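PDB 1UP3: putative cellulase CEL6 from Mycobacterium tuberculosis, which probably hydrolyses internal beta-1,4-glycosidic bonds of cellulose, as an endoglucanase of glycoside hydrolase family 6. Local coordinates for residues 157-162 with 183-188; 197-202 with 214-219; 72-77 with 117-122. All blocks are in the same frame, centred on the assembly; numbering follows the deposited sequence.

Interaction 1: 157-162 with 183-188. With BGC (beta-D-glucopyranose), chain B; SO4 (sulfate ion), chain D.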
loop_
_atom_site.group_PDB
_atom_site.type_symbol
_atom_site.label_atom_id
_atom_site.label_comp_id
_atom_site.label_asym_id
_atom_site.label_seq_id
_atom_site.Cartn_x
_atom_site.Cartn_y
_atom_site.Cartn_z
ATOM N N VAL A 157 0.025 -1.296 -9.350
ATOM C CA VAL A 157 -1.427 -1.335 -9.158
ATOM C C VAL A 157 -1.784 -2.402 -8.145
ATOM O O VAL A 157 -1.337 -3.545 -8.231
ATOM C CB VAL A 157 -2.130 -1.678 -10.505
ATOM C CG1 VAL A 157 -3.605 -1.779 -10.292
ATOM C CG2 VAL A 157 -1.731 -0.630 -11.557
ATOM N N ASP A 158 -2.600 -2.086 -7.159
ATOM C CA ASP A 158 -2.822 -3.114 -6.156
ATOM C C ASP A 158 -3.626 -4.279 -6.722
ATOM O O ASP A 158 -4.641 -4.087 -7.427
ATOM C CB ASP A 158 -3.493 -2.550 -4.927
ATOM C CG ASP A 158 -3.548 -3.570 -3.826
ATOM O OD1 ASP A 158 -2.482 -3.842 -3.239
ATOM O OD2 ASP A 158 -4.597 -4.243 -3.586
ATOM N N ALA A 159 -3.260 -5.502 -6.296
ATOM C CA ALA A 159 -3.829 -6.720 -6.856
ATOM C C ALA A 159 -4.317 -7.715 -5.767
ATOM O O ALA A 159 -4.429 -8.920 -6.039
ATOM C CB ALA A 159 -2.795 -7.386 -7.748
ATOM N N GLY A 160 -4.609 -7.233 -4.571
ATOM C CA GLY A 160 -5.164 -8.107 -3.541
ATOM C C GLY A 160 -4.135 -9.023 -2.953
ATOM O O GLY A 160 -3.038 -8.576 -2.596
ATOM N N HIS A 161 -4.467 -10.302 -2.830
ATOM C CA HIS A 161 -3.578 -11.295 -2.202
ATOM C C HIS A 161 -3.969 -12.689 -2.615
ATOM O O HIS A 161 -4.989 -12.880 -3.255
ATOM C CB HIS A 161 -3.523 -11.116 -0.676
ATOM C CG HIS A 161 -4.823 -11.315 0.013
ATOM N ND1 HIS A 161 -5.486 -12.531 0.027
ATOM C CD2 HIS A 161 -5.595 -10.448 0.720
ATOM C CE1 HIS A 161 -6.611 -12.387 0.706
ATOM N NE2 HIS A 161 -6.709 -11.130 1.123
ATOM N N SER A 162 -3.136 -13.650 -2.236
ATOM C CA SER A 162 -3.239 -15.026 -2.710
ATOM C C SER A 162 -4.489 -15.768 -2.247
ATOM O O SER A 162 -4.706 -16.880 -2.724
ATOM C CB SER A 162 -1.992 -15.785 -2.267
ATOM O OG SER A 162 -1.949 -15.804 -0.845
ATOM N N ARG A 183 4.894 -0.430 -13.737
ATOM C CA ARG A 183 5.930 -1.408 -13.417
ATOM C C ARG A 183 5.308 -2.752 -13.090
ATOM O O ARG A 183 5.898 -3.797 -13.382
ATOM C CB ARG A 183 6.799 -0.912 -12.252
ATOM C CG ARG A 183 7.908 -1.841 -11.824
ATOM C CD ARG A 183 8.942 -2.147 -12.905
ATOM N NE ARG A 183 9.945 -3.079 -12.407
ATOM C CZ ARG A 183 10.928 -3.593 -13.107
ATOM N NH1 ARG A 183 11.091 -3.253 -14.380
ATOM N NH2 ARG A 183 11.777 -4.438 -12.531
ATOM N N GLY A 184 4.150 -2.728 -12.438
ATOM C CA GLY A 184 3.452 -3.959 -12.119
ATOM C C GLY A 184 2.368 -3.774 -11.079
ATOM O O GLY A 184 1.493 -2.908 -11.196
ATOM N N PHE A 185 2.404 -4.634 -10.071
ATOM C CA PHE A 185 1.328 -4.713 -9.101
ATOM C C PHE A 185 1.826 -4.947 -7.663
ATOM O O PHE A 185 2.978 -5.278 -7.454
ATOM C CB PHE A 185 0.330 -5.844 -9.526
ATOM C CG PHE A 185 0.968 -7.196 -9.633
ATOM C CD1 PHE A 185 1.615 -7.573 -10.798
ATOM C CD2 PHE A 185 0.909 -8.121 -8.579
ATOM C CE1 PHE A 185 2.204 -8.827 -10.920
ATOM C CE2 PHE A 185 1.484 -9.378 -8.727
ATOM C CZ PHE A 185 2.159 -9.717 -9.879
ATOM N N SER A 186 0.927 -4.753 -6.691
ATOM C CA SER A 186 1.251 -4.989 -5.284
ATOM C C SER A 186 0.380 -6.054 -4.698
ATOM O O SER A 186 -0.775 -6.235 -5.109
ATOM C CB SER A 186 1.150 -3.682 -4.458
ATOM O OG SER A 186 -0.107 -3.078 -4.629
ATOM N N LEU A 187 0.953 -6.777 -3.741
ATOM C CA LEU A 187 0.274 -7.869 -3.024
ATOM C C LEU A 187 0.377 -7.740 -1.510
ATOM O O LEU A 187 1.347 -7.195 -0.976
ATOM C CB LEU A 187 0.928 -9.187 -3.381
ATOM C CG LEU A 187 0.908 -9.641 -4.849
ATOM C CD1 LEU A 187 1.733 -10.927 -5.032
ATOM C CD2 LEU A 187 -0.551 -9.839 -5.274
ATOM N N ASN A 188 -0.622 -8.297 -0.829
ATOM C CA ASN A 188 -0.616 -8.451 0.623
ATOM C C ASN A 188 -0.797 -7.165 1.412
ATOM O O ASN A 188 -0.522 -7.152 2.614
ATOM C CB ASN A 188 0.679 -9.145 1.090
ATOM C CG ASN A 188 0.462 -10.118 2.269
ATOM O OD1 ASN A 188 -0.618 -10.727 2.439
ATOM N ND2 ASN A 188 1.464 -10.220 3.111
HETATM C C2 BGC B . -10.255 -11.348 1.803
HETATM C C3 BGC B . -10.109 -10.122 2.672
HETATM C C4 BGC B . -11.076 -8.999 2.276
HETATM C C5 BGC B . -12.520 -9.532 2.094
HETATM C C6 BGC B . -13.425 -8.459 1.482
HETATM C C1 BGC B . -11.728 -11.721 1.735
HETATM O O2 BGC B . -9.465 -12.396 2.352
HETATM O O3 BGC B . -8.745 -9.689 2.651
HETATM O O4 BGC B . -11.125 -8.046 3.276
HETATM O O5 BGC B . -12.445 -10.611 1.218
HETATM O O6 BGC B . -14.749 -8.983 1.470
HETATM S S SO4 D . 13.970 -5.792 -15.318
HETATM O O1 SO4 D . 13.216 -4.648 -15.836
HETATM O O2 SO4 D . 13.877 -5.966 -13.865
HETATM O O3 SO4 D . 15.394 -5.585 -15.615
HETATM O O4 SO4 D . 13.521 -7.004 -16.008
#
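Ser-186 gives its hydroxyl proton to Asp-158, OG lying 2.9 Å from OD1 and meeting that oxygen on its anti side. With chi1 at 54° the serine OG sits between its own backbone N and carbonyl carbon, on the sheet face it shares with Asp-158. The other carboxylate oxygen, Asp-158 OD2, takes the amide Gly-160 N at 3.1 Å from above the carboxylate plane, which makes an Asx turn; the backbone N of Asp-120 is a further donor to it.

Backbone bonds join the parallel strands: Val-157 N to Gly-184 O (2.9 Å), Ser-186 N to Val-157 O, and Ala-159 N to Ser-186 O (2.8 Å). Past the strand ends, Asn-188 N still reaches Gly-160 O at 3.0 Å. Gly-160 and Gly-184 adopt backbone angles that favour glycine.

On the side of Phe-185, the small Ala-159 CB touches Phe-185 CD2 (3.9 Å) and Leu-187 CD2, in contact also with Met-170 and Leu-174 of helix 167-176, the crossover of this beta-alpha-beta unit.

At the C-terminal end, His-161 NE2 donates nearly straight (169°) to O3 of the chain B glucose at 2.9 Å, while its ND1 pairs with Arg-163 N. A carboxylate on one strand, tied to the next through Ser-186, thus shapes the turn leading to a sugar-binding histidine, which probably helps to place that histidine at the sugar.

Interaction 2: 197-202 with 214-219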
loop_
_atom_site.group_PDB
_atom_site.type_symbol
_atom_site.label_atom_id
_atom_site.label_comp_id
_atom_site.label_asym_id
_atom_site.label_seq_id
_atom_site.Cartn_x
_atom_site.Cartn_y
_atom_site.Cartn_z
ATOM N N GLU A 197 4.115 -17.555 0.121
ATOM C CA GLU A 197 2.830 -17.757 -0.535
ATOM C C GLU A 197 2.578 -16.633 -1.547
ATOM O O GLU A 197 2.128 -16.894 -2.685
ATOM C CB GLU A 197 1.709 -17.908 0.464
ATOM C CG GLU A 197 0.377 -18.216 -0.207
ATOM C CD GLU A 197 -0.761 -18.420 0.747
ATOM O OE1 GLU A 197 -0.546 -18.919 1.868
ATOM O OE2 GLU A 197 -1.906 -18.053 0.362
ATOM N N GLU A 198 2.929 -15.410 -1.168
ATOM C CA GLU A 198 2.694 -14.281 -2.077
ATOM C C GLU A 198 3.628 -14.288 -3.270
ATOM O O GLU A 198 3.213 -13.855 -4.359
ATOM C CB GLU A 198 2.715 -12.944 -1.322
ATOM C CG GLU A 198 1.724 -12.854 -0.162
ATOM C CD GLU A 198 0.384 -13.433 -0.507
ATOM O OE1 GLU A 198 -0.376 -12.764 -1.229
ATOM O OE2 GLU A 198 0.095 -14.607 -0.130
ATOM N N ILE A 199 4.853 -14.804 -3.133
ATOM C CA ILE A 199 5.759 -14.950 -4.298
ATOM C C ILE A 199 5.168 -15.930 -5.299
ATOM O O ILE A 199 5.158 -15.692 -6.517
ATOM C CB ILE A 199 7.179 -15.401 -3.854
ATOM C CG1 ILE A 199 7.899 -14.246 -3.131
ATOM C CG2 ILE A 199 8.003 -15.890 -5.038
ATOM C CD1 ILE A 199 9.167 -14.682 -2.415
ATOM N N GLY A 200 4.657 -17.065 -4.818
ATOM C CA GLY A 200 4.049 -17.997 -5.743
ATOM C C GLY A 200 2.893 -17.379 -6.531
ATOM O O GLY A 200 2.721 -17.633 -7.739
ATOM N N TYR A 201 2.077 -16.601 -5.830
ATOM C CA TYR A 201 0.927 -15.931 -6.443
ATOM C C TYR A 201 1.378 -14.843 -7.414
ATOM O O TYR A 201 0.857 -14.760 -8.552
ATOM C CB TYR A 201 0.063 -15.362 -5.327
ATOM C CG TYR A 201 -1.252 -14.727 -5.715
ATOM C CD1 TYR A 201 -2.306 -15.491 -6.230
ATOM C CD2 TYR A 201 -1.470 -13.378 -5.504
ATOM C CE1 TYR A 201 -3.530 -14.934 -6.527
ATOM C CE2 TYR A 201 -2.668 -12.802 -5.832
ATOM C CZ TYR A 201 -3.717 -13.579 -6.312
ATOM O OH TYR A 201 -4.906 -12.943 -6.622
ATOM N N GLY A 202 2.368 -14.060 -6.990
ATOM C CA GLY A 202 2.943 -13.010 -7.810
ATOM C C GLY A 202 3.578 -13.526 -9.094
ATOM O O GLY A 202 3.430 -12.953 -10.170
ATOM N N TYR A 214 6.385 -7.017 -9.214
ATOM C CA TYR A 214 5.485 -6.794 -8.089
ATOM C C TYR A 214 6.253 -6.513 -6.797
ATOM O O TYR A 214 7.452 -6.831 -6.667
ATOM C CB TYR A 214 4.481 -7.977 -7.885
ATOM C CG TYR A 214 5.147 -9.302 -7.618
ATOM C CD1 TYR A 214 5.579 -10.112 -8.675
ATOM C CD2 TYR A 214 5.452 -9.697 -6.343
ATOM C CE1 TYR A 214 6.246 -11.292 -8.439
ATOM C CE2 TYR A 214 6.128 -10.884 -6.098
ATOM C CZ TYR A 214 6.537 -11.664 -7.128
ATOM O OH TYR A 214 7.263 -12.812 -6.862
ATOM N N VAL A 215 5.521 -5.949 -5.858
ATOM C CA VAL A 215 6.019 -5.762 -4.510
ATOM C C VAL A 215 5.060 -6.456 -3.533
ATOM O O VAL A 215 3.881 -6.620 -3.847
ATOM C CB VAL A 215 6.150 -4.283 -4.176
ATOM C CG1 VAL A 215 7.197 -3.629 -5.030
ATOM C CG2 VAL A 215 4.813 -3.549 -4.325
ATOM N N ILE A 216 5.594 -6.895 -2.399
ATOM C CA ILE A 216 4.835 -7.571 -1.363
ATOM C C ILE A 216 4.945 -6.694 -0.077
ATOM O O ILE A 216 6.060 -6.361 0.347
ATOM C CB ILE A 216 5.357 -8.986 -1.090
ATOM C CG1 ILE A 216 5.245 -9.876 -2.340
ATOM C CG2 ILE A 216 4.576 -9.620 0.046
ATOM C CD1 ILE A 216 6.058 -11.170 -2.256
ATOM N N ASP A 217 3.804 -6.459 0.562
ATOM C CA ASP A 217 3.689 -5.801 1.889
ATOM C C ASP A 217 4.058 -6.868 2.917
ATOM O O ASP A 217 3.313 -7.826 3.143
ATOM C CB ASP A 217 2.282 -5.292 2.140
ATOM C CG ASP A 217 2.176 -4.383 3.295
ATOM O OD1 ASP A 217 3.165 -4.260 4.062
ATOM O OD2 ASP A 217 1.141 -3.700 3.514
ATOM N N THR A 218 5.215 -6.686 3.544
ATOM C CA THR A 218 5.701 -7.554 4.603
ATOM C C THR A 218 5.629 -6.919 5.993
ATOM O O THR A 218 6.251 -7.395 6.968
ATOM C CB THR A 218 7.154 -7.985 4.309
ATOM O OG1 THR A 218 7.987 -6.820 4.168
ATOM C CG2 THR A 218 7.235 -8.809 2.994
ATOM N N SER A 219 4.838 -5.855 6.113
ATOM C CA SER A 219 4.698 -5.149 7.374
ATOM C C SER A 219 4.267 -6.010 8.570
ATOM O O SER A 219 4.739 -5.793 9.716
ATOM C CB SER A 219 3.737 -3.987 7.208
ATOM O OG SER A 219 2.464 -4.413 6.712
#
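Tyr-214 lays one face of its ring over Gly-202 of the helix, whose CA is 3.9 Å from the ring centroid and 14° off the normal, a CH-pi contact displaced toward the rim. Glycine suits the helical position because any CB there would point straight into the ring; without one, CE1 comes to 3.5 Å from Gly-202 C. Farther out, the phenol OH lies 3.7 Å from Ile-199 CG2, and its polar partner is Glu-203 of the same helix.

Helix 195-208 is the crossover between the neighbouring parallel strands 184-187 and 213-217, a beta-alpha-beta unit, and its 197-202 part runs back against the strand at 155°, the axes 9.5 Å apart. Side chains alternate along the strand, so Tyr-214 and Ile-216, two residues apart, both face the helix.

Ile-216 crosses Ile-199 at about a right angle, CD1 reaching Ile-199 CG1 at 3.7 Å. That same CD1 touches Glu-198 CB at 3.9 Å, the aliphatic root of a side chain that bends away so that its carboxylate can meet Ser-162.

Beyond the helix the strand ends in an Asx turn. Asp-217 OD1 accepts from Ser-219 N (3.1 Å) and Ser-219 OG (2.7 Å), both approaching one face of the carboxylate, and Ile-260 N is another partner of this oxygen.

Interaction 3: 72-77 with 117-122. With BGC (beta-D-glucopyranose), chain C.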
loop_
_atom_site.group_PDB
_atom_site.type_symbol
_atom_site.label_atom_id
_atom_site.label_comp_id
_atom_site.label_asym_id
_atom_site.label_seq_id
_atom_site.Cartn_x
_atom_site.Cartn_y
_atom_site.Cartn_z
ATOM N N VAL A 72 7.727 6.278 -0.895
ATOM C CA VAL A 72 6.646 5.348 -1.267
ATOM C C VAL A 72 5.343 5.990 -0.832
ATOM O O VAL A 72 5.179 6.363 0.360
ATOM C CB VAL A 72 6.791 3.967 -0.593
ATOM C CG1 VAL A 72 5.749 3.033 -1.111
ATOM C CG2 VAL A 72 8.225 3.371 -0.790
ATOM N N LEU A 73 4.458 6.197 -1.810
ATOM C CA LEU A 73 3.167 6.830 -1.610
ATOM C C LEU A 73 2.090 5.794 -1.941
ATOM O O LEU A 73 2.210 5.083 -2.940
ATOM C CB LEU A 73 3.011 8.058 -2.503
ATOM C CG LEU A 73 3.994 9.162 -2.071
ATOM C CD1 LEU A 73 4.513 9.833 -3.276
ATOM C CD2 LEU A 73 3.334 10.158 -1.174
ATOM N N THR A 74 1.046 5.751 -1.120
ATOM C CA THR A 74 -0.114 4.902 -1.359
ATOM C C THR A 74 -1.340 5.746 -1.640
ATOM O O THR A 74 -1.696 6.582 -0.823
ATOM C CB THR A 74 -0.324 4.017 -0.176
ATOM O OG1 THR A 74 0.839 3.177 -0.022
ATOM C CG2 THR A 74 -1.523 3.053 -0.410
ATOM N N LEU A 75 -1.941 5.568 -2.805
ATOM C CA LEU A 75 -3.147 6.312 -3.153
ATOM C C LEU A 75 -4.362 5.506 -2.737
ATOM O O LEU A 75 -4.548 4.387 -3.187
ATOM C CB LEU A 75 -3.165 6.626 -4.662
ATOM C CG LEU A 75 -1.944 7.395 -5.182
ATOM C CD1 LEU A 75 -2.124 7.714 -6.665
ATOM C CD2 LEU A 75 -1.673 8.687 -4.410
ATOM N N TYR A 76 -5.227 6.091 -1.915
ATOM C CA TYR A 76 -6.366 5.352 -1.343
ATOM C C TYR A 76 -7.598 6.262 -1.322
ATOM O O TYR A 76 -8.132 6.590 -0.255
ATOM C CB TYR A 76 -5.972 4.855 0.061
ATOM C CG TYR A 76 -6.861 3.810 0.720
ATOM C CD1 TYR A 76 -7.256 2.686 0.011
ATOM C CD2 TYR A 76 -7.230 3.929 2.046
ATOM C CE1 TYR A 76 -8.054 1.689 0.589
ATOM C CE2 TYR A 76 -8.013 2.950 2.670
ATOM C CZ TYR A 76 -8.399 1.823 1.946
ATOM O OH TYR A 76 -9.193 0.853 2.555
ATOM N N GLY A 77 -7.988 6.725 -2.506
ATOM C CA GLY A 77 -9.085 7.680 -2.664
ATOM C C GLY A 77 -10.228 7.204 -3.550
ATOM O O GLY A 77 -11.104 8.017 -3.868
ATOM N N VAL A 117 -1.097 1.999 -6.137
ATOM C CA VAL A 117 -2.377 2.531 -6.625
ATOM C C VAL A 117 -3.540 1.688 -6.069
ATOM O O VAL A 117 -3.763 0.535 -6.466
ATOM C CB VAL A 117 -2.461 2.519 -8.156
ATOM C CG1 VAL A 117 -3.779 3.111 -8.653
ATOM C CG2 VAL A 117 -1.303 3.244 -8.774
ATOM N N GLU A 118 -4.276 2.315 -5.158
ATOM C CA GLU A 118 -5.574 1.851 -4.669
ATOM C C GLU A 118 -5.624 0.427 -4.128
ATOM O O GLU A 118 -6.246 -0.460 -4.703
ATOM C CB GLU A 118 -6.636 2.081 -5.733
ATOM C CG GLU A 118 -6.813 3.553 -6.076
ATOM C CD GLU A 118 -7.303 4.414 -4.920
ATOM O OE1 GLU A 118 -7.923 3.918 -3.933
ATOM O OE2 GLU A 118 -7.087 5.654 -5.011
ATOM N N PRO A 119 -5.040 0.247 -2.957
ATOM C CA PRO A 119 -5.207 -1.037 -2.226
ATOM C C PRO A 119 -6.678 -1.461 -2.217
ATOM O O PRO A 119 -7.530 -0.645 -1.890
ATOM C CB PRO A 119 -4.761 -0.683 -0.800
ATOM C CG PRO A 119 -3.675 0.337 -1.032
ATOM C CD PRO A 119 -4.211 1.184 -2.190
ATOM N N ASP A 120 -6.926 -2.699 -2.605
ATOM C CA ASP A 120 -8.241 -3.378 -2.556
ATOM C C ASP A 120 -9.161 -3.029 -3.693
ATOM O O ASP A 120 -10.158 -3.714 -3.859
ATOM C CB ASP A 120 -9.030 -3.133 -1.265
ATOM C CG ASP A 120 -8.263 -3.425 0.002
ATOM O OD1 ASP A 120 -7.327 -4.259 -0.007
ATOM O OD2 ASP A 120 -8.592 -2.845 1.077
ATOM N N ALA A 121 -8.865 -2.003 -4.494
ATOM C CA ALA A 121 -9.907 -1.521 -5.422
ATOM C C ALA A 121 -10.287 -2.576 -6.455
ATOM O O ALA A 121 -11.477 -2.851 -6.681
ATOM C CB ALA A 121 -9.500 -0.230 -6.088
ATOM N N LEU A 122 -9.305 -3.156 -7.111
ATOM C CA LEU A 122 -9.594 -4.178 -8.137
ATOM C C LEU A 122 -10.139 -5.455 -7.486
ATOM O O LEU A 122 -11.048 -6.082 -8.033
ATOM C CB LEU A 122 -8.378 -4.526 -8.973
ATOM C CG LEU A 122 -7.798 -3.398 -9.846
ATOM C CD1 LEU A 122 -6.653 -3.926 -10.691
ATOM C CD2 LEU A 122 -8.856 -2.802 -10.730
HETATM C C2 BGC C . -10.915 -5.711 3.857
HETATM C C3 BGC C . -10.069 -4.467 3.627
HETATM C C4 BGC C . -8.592 -4.768 3.884
HETATM C C5 BGC C . -8.195 -6.020 3.072
HETATM C C6 BGC C . -6.769 -6.479 3.406
HETATM C C1 BGC C . -10.375 -6.874 3.017
HETATM O O2 BGC C . -12.308 -5.454 3.598
HETATM O O3 BGC C . -10.506 -3.378 4.424
HETATM O O4 BGC C . -7.743 -3.673 3.522
HETATM O O5 BGC C . -9.036 -7.125 3.363
HETATM O O6 BGC C . -6.396 -7.577 2.595
HETATM O O HOH W 1 -10.388 -0.894 1.057
#
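Leu-75 and Val-117 form a single parallel bridge, their CA atoms 5.2 Å apart, before the two segments diverge at 69°. The last backbone bond of the pairing runs from Glu-118 N to Leu-75 O, at 2.9 Å. The chain then folds into a type II beta turn from Glu-118 to Ala-121, with Pro-119 in the second position, where its restricted phi is well suited, and Asp-120 in the third with a positive phi.

Although the CB of Glu-118 points away from strand 72-75, a bend at chi2 (-63°) brings CD back toward 72-77. There OE2 offers its syn lone pair to Gly-77 N at 2.9 Å and also binds Tyr-97 OH, while OE1 takes Ile-78 N. A buried carboxylate is thus satisfied by several donors.

Pro-119 packs on two side chains: its CG rests 3.5 Å from Thr-74 CG2, and its CD lies near Tyr-76 CD1. The tyrosine ring turns an edge to the turn, CE1 standing 3.4 Å from Pro-119 O near the ring plane.

Tyr-76 OH gives its proton to a water at 2.6 Å, and this water donates in turn to Asp-120 OD2 at 2.7 Å. The phenol and carboxylate planes are 83° apart. The same OD2 accepts from O4 of the chain C glucose at 2.7 Å.

Asp-120 therefore meets the sugar from a type II turn, and the water on that same OD2 is held by Tyr-76; the sharing of OD2 by a water and a sugar hydroxyl would probably favour a defined orientation of the group.

All three contacts are buried and belong to one parallel sheet, but they sit at different depths of the fold. Interactions 1 and 3 lie at the C-terminal ends of strands, where polar turns carry side chains to the glycan; they meet through the Asp-158 carboxylate and a strand-to-strand backbone bond. Interaction 2 stands farther from the chain's centre and is almost wholly apolar, helix against strand with no hydrogen bond across it. It adjoins interaction 1 through neighbouring strands 184-187 and 213-217 and through Ser-162, whereas interactions 2 and 3 do not touch. Carboxylates and backbone amides thus dominate near the sugar, aliphatic and aromatic groups beneath the helix.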